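Local coordinates for protein halogenase (Chondromyces crocatus, PDB 3E1T) that binds FAD and probably uses it to chlorinate a precursor in the biosynthesis of chondrochloren, as an FAD-dependent halogenase, at residues E6-I11 with L157-R162; Y193-N198 with L229-A234; N209-A214 with P260-Y265. All coordinates share one frame; numbering follows the deposited sequence.

In the fold
Contact 1 lies about 41 Å from contact 2 and 47 Å from contact 3, centre to centre, on the other side of the molecule from contact 3, where the N-terminal strands lead into the FAD-binding parallel sheet; it is partly buried, with exposed or partly exposed side chains such as Glu6 and His160. Contacts 2 and 3 are buried and neighbouring, with centres about 11 Å apart, and both reach the same large mixed sheet: contact 2 pairs two of its strands, contact 3 lays the helix 260-266 against another. Parallel backbone bonds carry contact 1, four antiparallel bonds and aromatic side chains carry contact 2, and contact 3 is joined by apolar carbons, mostly aliphatic, with one tyrosine ring at the side.

Contact 1: residues E6-I11 with L157-R162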
loop_
_atom_site.group_PDB
_atom_site.type_symbol
_atom_site.label_atom_id
_atom_site.label_comp_id
_atom_site.label_asym_id
_atom_site.label_seq_id
_atom_site.Cartn_x
_atom_site.Cartn_y
_atom_site.Cartn_z
ATOM N N GLU A 6 -7.052 -32.187 -0.837
ATOM C CA GLU A 6 -7.933 -31.517 -1.796
ATOM C C GLU A 6 -7.170 -30.879 -2.954
ATOM O O GLU A 6 -6.038 -30.421 -2.773
ATOM C CB GLU A 6 -8.768 -30.465 -1.065
ATOM C CG GLU A 6 -9.398 -30.962 0.237
ATOM C CD GLU A 6 -10.270 -29.913 0.931
ATOM O OE1 GLU A 6 -10.145 -29.752 2.165
ATOM O OE2 GLU A 6 -11.087 -29.259 0.253
ATOM N N VAL A 7 -7.787 -30.862 -4.136
ATOM C CA VAL A 7 -7.178 -30.277 -5.338
ATOM C C VAL A 7 -7.976 -29.068 -5.848
ATOM O O VAL A 7 -9.206 -29.124 -5.964
ATOM C CB VAL A 7 -6.967 -31.337 -6.464
ATOM C CG1 VAL A 7 -8.299 -31.993 -6.876
ATOM C CG2 VAL A 7 -6.247 -30.731 -7.673
ATOM N N PHE A 8 -7.268 -27.971 -6.130
ATOM C CA PHE A 8 -7.902 -26.726 -6.574
ATOM C C PHE A 8 -7.229 -26.187 -7.839
ATOM O O PHE A 8 -6.221 -26.726 -8.286
ATOM C CB PHE A 8 -7.854 -25.692 -5.447
ATOM C CG PHE A 8 -8.657 -26.074 -4.228
ATOM C CD1 PHE A 8 -9.994 -25.712 -4.122
ATOM C CD2 PHE A 8 -8.075 -26.789 -3.185
ATOM C CE1 PHE A 8 -10.740 -26.048 -2.999
ATOM C CE2 PHE A 8 -8.808 -27.138 -2.057
ATOM C CZ PHE A 8 -10.143 -26.772 -1.958
ATOM N N ASP A 9 -7.793 -25.153 -8.449
ATOM C CA ASP A 9 -7.067 -24.477 -9.519
ATOM C C ASP A 9 -6.071 -23.490 -8.882
ATOM O O ASP A 9 -4.974 -23.295 -9.394
ATOM C CB ASP A 9 -8.010 -23.773 -10.505
ATOM C CG ASP A 9 -8.962 -24.739 -11.224
ATOM O OD1 ASP A 9 -10.189 -24.598 -11.026
ATOM O OD2 ASP A 9 -8.494 -25.613 -11.996
ATOM N N LEU A 10 -6.451 -22.918 -7.734
ATOM C CA LEU A 10 -5.679 -21.850 -7.083
ATOM C C LEU A 10 -5.852 -21.892 -5.580
ATOM O O LEU A 10 -6.971 -22.015 -5.091
ATOM C CB LEU A 10 -6.146 -20.475 -7.597
ATOM C CG LEU A 10 -5.692 -19.174 -6.912
ATOM C CD1 LEU A 10 -4.181 -18.983 -7.076
ATOM C CD2 LEU A 10 -6.448 -17.970 -7.491
ATOM N N ILE A 11 -4.742 -21.771 -4.856
ATOM C CA ILE A 11 -4.791 -21.530 -3.415
ATOM C C ILE A 11 -4.227 -20.147 -3.116
ATOM O O ILE A 11 -3.084 -19.842 -3.481
ATOM C CB ILE A 11 -4.001 -22.581 -2.611
ATOM C CG1 ILE A 11 -4.599 -23.981 -2.837
ATOM C CG2 ILE A 11 -4.016 -22.222 -1.115
ATOM C CD1 ILE A 11 -3.629 -25.129 -2.603
ATOM N N LEU A 157 -2.758 -30.027 7.958
ATOM C CA LEU A 157 -3.242 -30.639 6.712
ATOM C C LEU A 157 -2.518 -30.144 5.457
ATOM O O LEU A 157 -1.599 -29.326 5.536
ATOM C CB LEU A 157 -4.744 -30.407 6.554
ATOM C CG LEU A 157 -5.730 -31.097 7.496
ATOM C CD1 LEU A 157 -7.145 -30.869 6.978
ATOM C CD2 LEU A 157 -5.437 -32.593 7.631
ATOM N N MET A 158 -2.954 -30.635 4.297
ATOM C CA MET A 158 -2.398 -30.207 3.019
ATOM C C MET A 158 -3.453 -30.014 1.934
ATOM O O MET A 158 -4.536 -30.605 1.991
ATOM C CB MET A 158 -1.331 -31.192 2.539
ATOM C CG MET A 158 -0.059 -31.151 3.363
ATOM S SD MET A 158 1.131 -32.409 2.898
ATOM C CE MET A 158 0.332 -33.918 3.476
ATOM N N ALA A 159 -3.123 -29.176 0.953
ATOM C CA ALA A 159 -3.968 -28.954 -0.217
ATOM C C ALA A 159 -3.098 -28.663 -1.435
ATOM O O ALA A 159 -1.990 -28.160 -1.297
ATOM C CB ALA A 159 -4.951 -27.811 0.037
ATOM N N HIS A 160 -3.603 -28.983 -2.624
ATOM C CA HIS A 160 -2.814 -28.871 -3.852
ATOM C C HIS A 160 -3.544 -28.055 -4.906
ATOM O O HIS A 160 -4.766 -28.007 -4.908
ATOM C CB HIS A 160 -2.469 -30.257 -4.416
ATOM C CG HIS A 160 -1.918 -31.210 -3.400
ATOM N ND1 HIS A 160 -2.281 -32.540 -3.354
ATOM C CD2 HIS A 160 -1.036 -31.028 -2.386
ATOM C CE1 HIS A 160 -1.647 -33.134 -2.358
ATOM N NE2 HIS A 160 -0.889 -32.237 -1.752
ATOM N N ALA A 161 -2.786 -27.417 -5.801
ATOM C CA ALA A 161 -3.353 -26.589 -6.861
ATOM C C ALA A 161 -2.323 -26.330 -7.936
ATOM O O ALA A 161 -1.129 -26.521 -7.711
ATOM C CB ALA A 161 -3.864 -25.262 -6.293
ATOM N N ARG A 162 -2.779 -25.895 -9.105
ATOM C CA ARG A 162 -1.865 -25.507 -10.176
ATOM C C ARG A 162 -1.107 -24.192 -9.852
ATOM O O ARG A 162 0.035 -24.002 -10.289
ATOM C CB ARG A 162 -2.618 -25.401 -11.509
ATOM C CG ARG A 162 -1.704 -25.231 -12.725
ATOM C CD ARG A 162 -2.479 -25.034 -14.016
ATOM N NE ARG A 162 -1.656 -24.403 -15.050
ATOM C CZ ARG A 162 -2.050 -24.162 -16.301
ATOM N NH1 ARG A 162 -3.264 -24.510 -16.713
ATOM N NH2 ARG A 162 -1.221 -23.571 -17.154
#
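Ala159 turns its CB to the same side of the sheet as Phe8; Ile11 CD1, from strand 10-13 beyond the corner, reaches it at 4.0 Å; the CE2 corner of the Phe8 ring passes farther off, with the methyl at the ring's edge. The His160 backbone makes both hydrogen bonds of the parallel pairing. Its N gives a bond of 2.8 Å to Glu6 O, nearly straight in line with that carbonyl, and its O takes one from Phe8 N, also 2.8 Å, the donor tilted 16° from the carbonyl plane. Ala161 has the largest share of the buried surface: its CB lies 3.4 Å from Phe8 O and 3.7 Å from Ile11 CD1. Ile11 CG1 stands anti to the carbonyl carbon (chi1 -61°), and CD1 touches the methyls of both alanines. At Arg162 the chain turns a corner, as it does at Asp9, whose carboxylate pairs with Arg32; the Arg162 side chain leads away to Glu340. Strand 6-8 is the weakly bonded outermost strand of the mixed sheet, beside 156-161; beyond the corners, strands 10-13 and 163-166 are neighbours in the five-stranded parallel sheet, consistent with the Rossmann-type FAD-binding domain of flavoprotein halogenases.

Contact 2: residues Y193-N198 with L229-A234; sequences YGYFEN and LTSVGA
Phe196, Tyr195 and Val232 have the most surface buried where strands 189-197 and 229-237 pair as antiparallel neighbours in the large mixed sheet of the halogenase. Phe196 sits opposite Thr230 in a hydrogen-bonded pair: its N bonds Thr230 O at 2.9 Å, in the carbonyl plane, and its O accepts Thr230 N in return. Phe196 CG is anti to the carbonyl carbon (chi1 -67°); its ring and the Val232 side chain cross at about a right angle, with Phe196 CD2 3.7 Å from Val232 CG2. Val232 is itself locked by two bonds to Gly194, N to O and O to N. Ile256 of helix 248-257 touches Phe196 on this side of the sheet. Tyr195 points to the other side. Its CB meets Leu229 CD1 at 3.9 Å, and the CE1 corner of its ring lies 3.6 Å from Ser231 CB, an oblique approach. Tyr195 OH and Ser231 OG both bond to the Glu48 carboxylate, one to each oxygen, which ties the two strands through a residue outside them; His44 is a further partner of the tyrosine hydroxyl. At the end of the pairing, a water lies 2.8 Å from Phe196 O and also bonds Thr230 OG1, which also bonds Arg201 NH1.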
loop_
_atom_site.group_PDB
_atom_site.type_symbol
_atom_site.label_atom_id
_atom_site.label_comp_id
_atom_site.label_asym_id
_atom_site.label_seq_id
_atom_site.Cartn_x
_atom_site.Cartn_y
_atom_site.Cartn_z
ATOM N N TYR A 193 0.845 4.784 15.655
ATOM C CA TYR A 193 -0.523 5.227 15.416
ATOM C C TYR A 193 -1.570 4.750 16.429
ATOM O O TYR A 193 -1.468 3.650 16.971
ATOM C CB TYR A 193 -0.963 4.883 13.987
ATOM C CG TYR A 193 -1.187 3.414 13.733
ATOM C CD1 TYR A 193 -2.454 2.853 13.905
ATOM C CD2 TYR A 193 -0.141 2.581 13.304
ATOM C CE1 TYR A 193 -2.681 1.512 13.672
ATOM C CE2 TYR A 193 -0.355 1.220 13.070
ATOM C CZ TYR A 193 -1.640 0.699 13.255
ATOM O OH TYR A 193 -1.918 -0.635 13.045
ATOM N N GLY A 194 -2.564 5.602 16.668
ATOM C CA GLY A 194 -3.712 5.263 17.501
ATOM C C GLY A 194 -5.017 5.810 16.948
ATOM O O GLY A 194 -5.085 6.265 15.796
ATOM N N TYR A 195 -6.058 5.767 17.771
ATOM C CA TYR A 195 -7.376 6.234 17.357
ATOM C C TYR A 195 -7.976 7.186 18.368
ATOM O O TYR A 195 -7.855 6.990 19.580
ATOM C CB TYR A 195 -8.311 5.058 17.102
ATOM C CG TYR A 195 -7.839 4.196 15.956
ATOM C CD1 TYR A 195 -8.299 4.417 14.670
ATOM C CD2 TYR A 195 -6.903 3.177 16.161
ATOM C CE1 TYR A 195 -7.860 3.634 13.611
ATOM C CE2 TYR A 195 -6.449 2.397 15.101
ATOM C CZ TYR A 195 -6.932 2.631 13.839
ATOM O OH TYR A 195 -6.504 1.863 12.794
ATOM N N PHE A 196 -8.615 8.228 17.853
ATOM C CA PHE A 196 -9.126 9.298 18.700
ATOM C C PHE A 196 -10.617 9.509 18.438
ATOM O O PHE A 196 -11.087 9.363 17.307
ATOM C CB PHE A 196 -8.316 10.580 18.465
ATOM C CG PHE A 196 -6.879 10.487 18.926
ATOM C CD1 PHE A 196 -6.494 11.032 20.146
ATOM C CD2 PHE A 196 -5.911 9.841 18.144
ATOM C CE1 PHE A 196 -5.169 10.946 20.586
ATOM C CE2 PHE A 196 -4.589 9.743 18.572
ATOM C CZ PHE A 196 -4.215 10.297 19.796
ATOM N N GLU A 197 -11.355 9.826 19.497
ATOM C CA GLU A 197 -12.784 10.115 19.394
ATOM C C GLU A 197 -13.039 11.602 19.582
ATOM O O GLU A 197 -12.444 12.220 20.462
ATOM C CB GLU A 197 -13.577 9.330 20.444
ATOM C CG GLU A 197 -13.862 7.888 20.057
ATOM C CD GLU A 197 -14.334 7.046 21.233
ATOM O OE1 GLU A 197 -13.846 7.263 22.366
ATOM O OE2 GLU A 197 -15.194 6.163 21.024
ATOM N N ASN A 198 -13.914 12.153 18.738
ATOM C CA ASN A 198 -14.438 13.530 18.861
ATOM C C ASN A 198 -13.468 14.629 18.426
ATOM O O ASN A 198 -13.544 15.772 18.903
ATOM C CB ASN A 198 -14.998 13.797 20.270
ATOM C CG ASN A 198 -16.090 12.817 20.658
ATOM O OD1 ASN A 198 -16.024 12.183 21.718
ATOM N ND2 ASN A 198 -17.095 12.677 19.798
ATOM N N LEU A 229 -14.838 8.999 14.911
ATOM C CA LEU A 229 -13.560 8.277 14.956
ATOM C C LEU A 229 -12.530 8.772 13.947
ATOM O O LEU A 229 -12.844 8.968 12.765
ATOM C CB LEU A 229 -13.778 6.759 14.844
ATOM C CG LEU A 229 -12.606 5.818 15.175
ATOM C CD1 LEU A 229 -12.059 6.009 16.606
ATOM C CD2 LEU A 229 -13.033 4.379 14.949
ATOM N N THR A 230 -11.307 8.993 14.443
ATOM C CA THR A 230 -10.165 9.385 13.612
ATOM C C THR A 230 -8.922 8.514 13.849
ATOM O O THR A 230 -8.495 8.300 14.996
ATOM C CB THR A 230 -9.779 10.876 13.789
ATOM O OG1 THR A 230 -10.957 11.693 13.744
ATOM C CG2 THR A 230 -8.829 11.322 12.666
ATOM N N SER A 231 -8.357 8.019 12.746
ATOM C CA SER A 231 -7.057 7.335 12.744
ATOM C C SER A 231 -5.955 8.376 12.688
ATOM O O SER A 231 -5.994 9.266 11.849
ATOM C CB SER A 231 -6.951 6.418 11.524
ATOM O OG SER A 231 -5.625 5.946 11.352
ATOM N N VAL A 232 -4.979 8.277 13.578
ATOM C CA VAL A 232 -3.931 9.288 13.670
ATOM C C VAL A 232 -2.576 8.624 13.871
ATOM O O VAL A 232 -2.368 7.871 14.836
ATOM C CB VAL A 232 -4.179 10.320 14.812
ATOM C CG1 VAL A 232 -3.083 11.395 14.809
ATOM C CG2 VAL A 232 -5.563 10.992 14.666
ATOM N N GLY A 233 -1.648 8.925 12.971
ATOM C CA GLY A 233 -0.347 8.277 13.000
ATOM C C GLY A 233 0.790 9.222 12.722
ATOM O O GLY A 233 0.671 10.103 11.862
ATOM N N ALA A 234 1.875 9.046 13.472
ATOM C CA ALA A 234 3.124 9.771 13.248
ATOM C C ALA A 234 4.103 8.845 12.528
ATOM O O ALA A 234 4.314 7.694 12.947
ATOM C CB ALA A 234 3.701 10.235 14.560
HETATM O O HOH W 1 -12.117 11.730 16.117
#

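Contact 3: residues N209-A214 with P260-Y265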
loop_
_atom_site.group_PDB
_atom_site.type_symbol
_atom_site.label_atom_id
_atom_site.label_comp_id
_atom_site.label_asym_id
_atom_site.label_seq_id
_atom_site.Cartn_x
_atom_site.Cartn_y
_atom_site.Cartn_z
ATOM N N ASN A 209 -11.833 14.355 3.709
ATOM C CA ASN A 209 -10.492 14.310 3.151
ATOM C C ASN A 209 -9.486 13.806 4.169
ATOM O O ASN A 209 -9.664 13.984 5.380
ATOM C CB ASN A 209 -10.039 15.695 2.682
ATOM C CG ASN A 209 -10.583 16.065 1.330
ATOM O OD1 ASN A 209 -11.615 15.563 0.903
ATOM N ND2 ASN A 209 -9.880 16.951 0.642
ATOM N N ILE A 210 -8.427 13.177 3.671
ATOM C CA ILE A 210 -7.272 12.878 4.507
ATOM C C ILE A 210 -6.467 14.159 4.698
ATOM O O ILE A 210 -6.369 14.997 3.782
ATOM C CB ILE A 210 -6.382 11.736 3.908
ATOM C CG1 ILE A 210 -5.241 11.369 4.865
ATOM C CG2 ILE A 210 -5.851 12.121 2.529
ATOM C CD1 ILE A 210 -4.441 10.105 4.473
ATOM N N LEU A 211 -5.925 14.315 5.899
ATOM C CA LEU A 211 -4.972 15.368 6.193
ATOM C C LEU A 211 -3.614 14.739 6.531
ATOM O O LEU A 211 -3.536 13.827 7.356
ATOM C CB LEU A 211 -5.464 16.215 7.375
ATOM C CG LEU A 211 -4.473 17.183 8.036
ATOM C CD1 LEU A 211 -4.208 18.408 7.164
ATOM C CD2 LEU A 211 -4.979 17.607 9.422
ATOM N N SER A 212 -2.559 15.217 5.874
ATOM C CA SER A 212 -1.188 14.824 6.204
ATOM C C SER A 212 -0.384 16.077 6.489
ATOM O O SER A 212 -0.439 17.048 5.718
ATOM C CB SER A 212 -0.539 14.041 5.061
ATOM O OG SER A 212 -1.392 13.007 4.591
ATOM N N ALA A 213 0.367 16.048 7.584
ATOM C CA ALA A 213 1.056 17.228 8.068
ATOM C C ALA A 213 2.495 16.963 8.531
ATOM O O ALA A 213 2.733 16.209 9.476
ATOM C CB ALA A 213 0.228 17.886 9.192
ATOM N N ALA A 214 3.442 17.605 7.864
ATOM C CA ALA A 214 4.851 17.543 8.227
ATOM C C ALA A 214 5.160 18.379 9.473
ATOM O O ALA A 214 4.590 19.459 9.667
ATOM C CB ALA A 214 5.698 18.009 7.061
ATOM N N PRO A 260 1.392 21.609 15.282
ATOM C CA PRO A 260 0.275 22.554 15.452
ATOM C C PRO A 260 -1.109 22.098 14.959
ATOM O O PRO A 260 -2.042 22.016 15.772
ATOM C CB PRO A 260 0.763 23.786 14.699
ATOM C CG PRO A 260 2.221 23.795 14.985
ATOM C CD PRO A 260 2.655 22.328 15.015
ATOM N N ILE A 261 -1.253 21.800 13.665
ATOM C CA ILE A 261 -2.564 21.397 13.138
ATOM C C ILE A 261 -3.131 20.149 13.826
ATOM O O ILE A 261 -4.330 20.089 14.113
ATOM C CB ILE A 261 -2.601 21.256 11.586
ATOM C CG1 ILE A 261 -4.024 20.917 11.113
ATOM C CG2 ILE A 261 -1.590 20.217 11.088
ATOM C CD1 ILE A 261 -4.332 21.343 9.681
ATOM N N ILE A 262 -2.268 19.176 14.112
ATOM C CA ILE A 262 -2.700 17.947 14.776
ATOM C C ILE A 262 -3.039 18.226 16.238
ATOM O O ILE A 262 -4.026 17.696 16.760
ATOM C CB ILE A 262 -1.636 16.809 14.665
ATOM C CG1 ILE A 262 -1.294 16.499 13.195
ATOM C CG2 ILE A 262 -2.080 15.555 15.436
ATOM C CD1 ILE A 262 -2.485 16.151 12.281
ATOM N N LYS A 263 -2.224 19.055 16.892
ATOM C CA LYS A 263 -2.505 19.478 18.271
ATOM C C LYS A 263 -3.900 20.100 18.390
ATOM O O LYS A 263 -4.683 19.737 19.279
ATOM C CB LYS A 263 -1.438 20.459 18.784
ATOM C CG LYS A 263 -1.649 20.875 20.253
ATOM C CD LYS A 263 -0.409 21.502 20.862
ATOM C CE LYS A 263 -0.715 22.195 22.203
ATOM N NZ LYS A 263 -1.488 21.345 23.169
ATOM N N GLU A 264 -4.220 21.014 17.481
ATOM C CA GLU A 264 -5.523 21.673 17.526
ATOM C C GLU A 264 -6.685 20.742 17.147
ATOM O O GLU A 264 -7.728 20.746 17.808
ATOM C CB GLU A 264 -5.528 22.992 16.738
ATOM C CG GLU A 264 -5.638 22.881 15.239
ATOM C CD GLU A 264 -6.399 24.061 14.634
ATOM O OE1 GLU A 264 -5.748 24.950 14.039
ATOM O OE2 GLU A 264 -7.645 24.102 14.759
ATOM N N TYR A 265 -6.497 19.908 16.125
ATOM C CA TYR A 265 -7.566 19.004 15.718
ATOM C C TYR A 265 -7.905 17.973 16.785
ATOM O O TYR A 265 -9.033 17.471 16.816
ATOM C CB TYR A 265 -7.252 18.331 14.378
ATOM C CG TYR A 265 -7.620 19.163 13.167
ATOM C CD1 TYR A 265 -7.238 20.501 13.074
ATOM C CD2 TYR A 265 -8.339 18.614 12.112
ATOM C CE1 TYR A 265 -7.561 21.269 11.976
ATOM C CE2 TYR A 265 -8.678 19.382 11.000
ATOM C CZ TYR A 265 -8.278 20.710 10.943
ATOM O OH TYR A 265 -8.589 21.484 9.856
#
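Strand 210-214 and helix 260-265 approach to 9.0 Å between their axes, with N-to-C directions 131° apart, and the nearest alpha carbons, those of Ala213 and Ile261, are 7.5 Å from each other. Leu211 and Ala213, two residues apart on the strand, both point at the helix. Leu211 and Ile261 reach toward each other tip to tip: Leu211 CD2 lies 3.8 Å from Ile261 CD1, and its other methyl, CD1, is almost as near to the same carbon. Leu211 CG is anti to the backbone N (chi1 167°), which carries the branch out from the strand. Ile261 divides its two arms between the strand residues. CG1, likewise anti to the backbone N (chi1 -177°), leads to CD1 and Leu211, while CG2 comes to 3.5 Å from Ala213 CB, the closest approach of the whole contact. Ile262 adds its CD1, 4.1 Å from Leu211 CD2. One turn on from Ile261, Tyr265 CE2 lies 4.4 Å from Leu211 CD2, an oblique approach. The join is thus wholly apolar, made of methyl and ring carbon. Around it, strand 210-215 runs between strands 75-82 and 218-224 of the large mixed sheet; Tyr222 of strand 218-224 touches Leu211 and meets the Tyr265 ring edge-to-face, while Phe220 of that strand reaches Ile262.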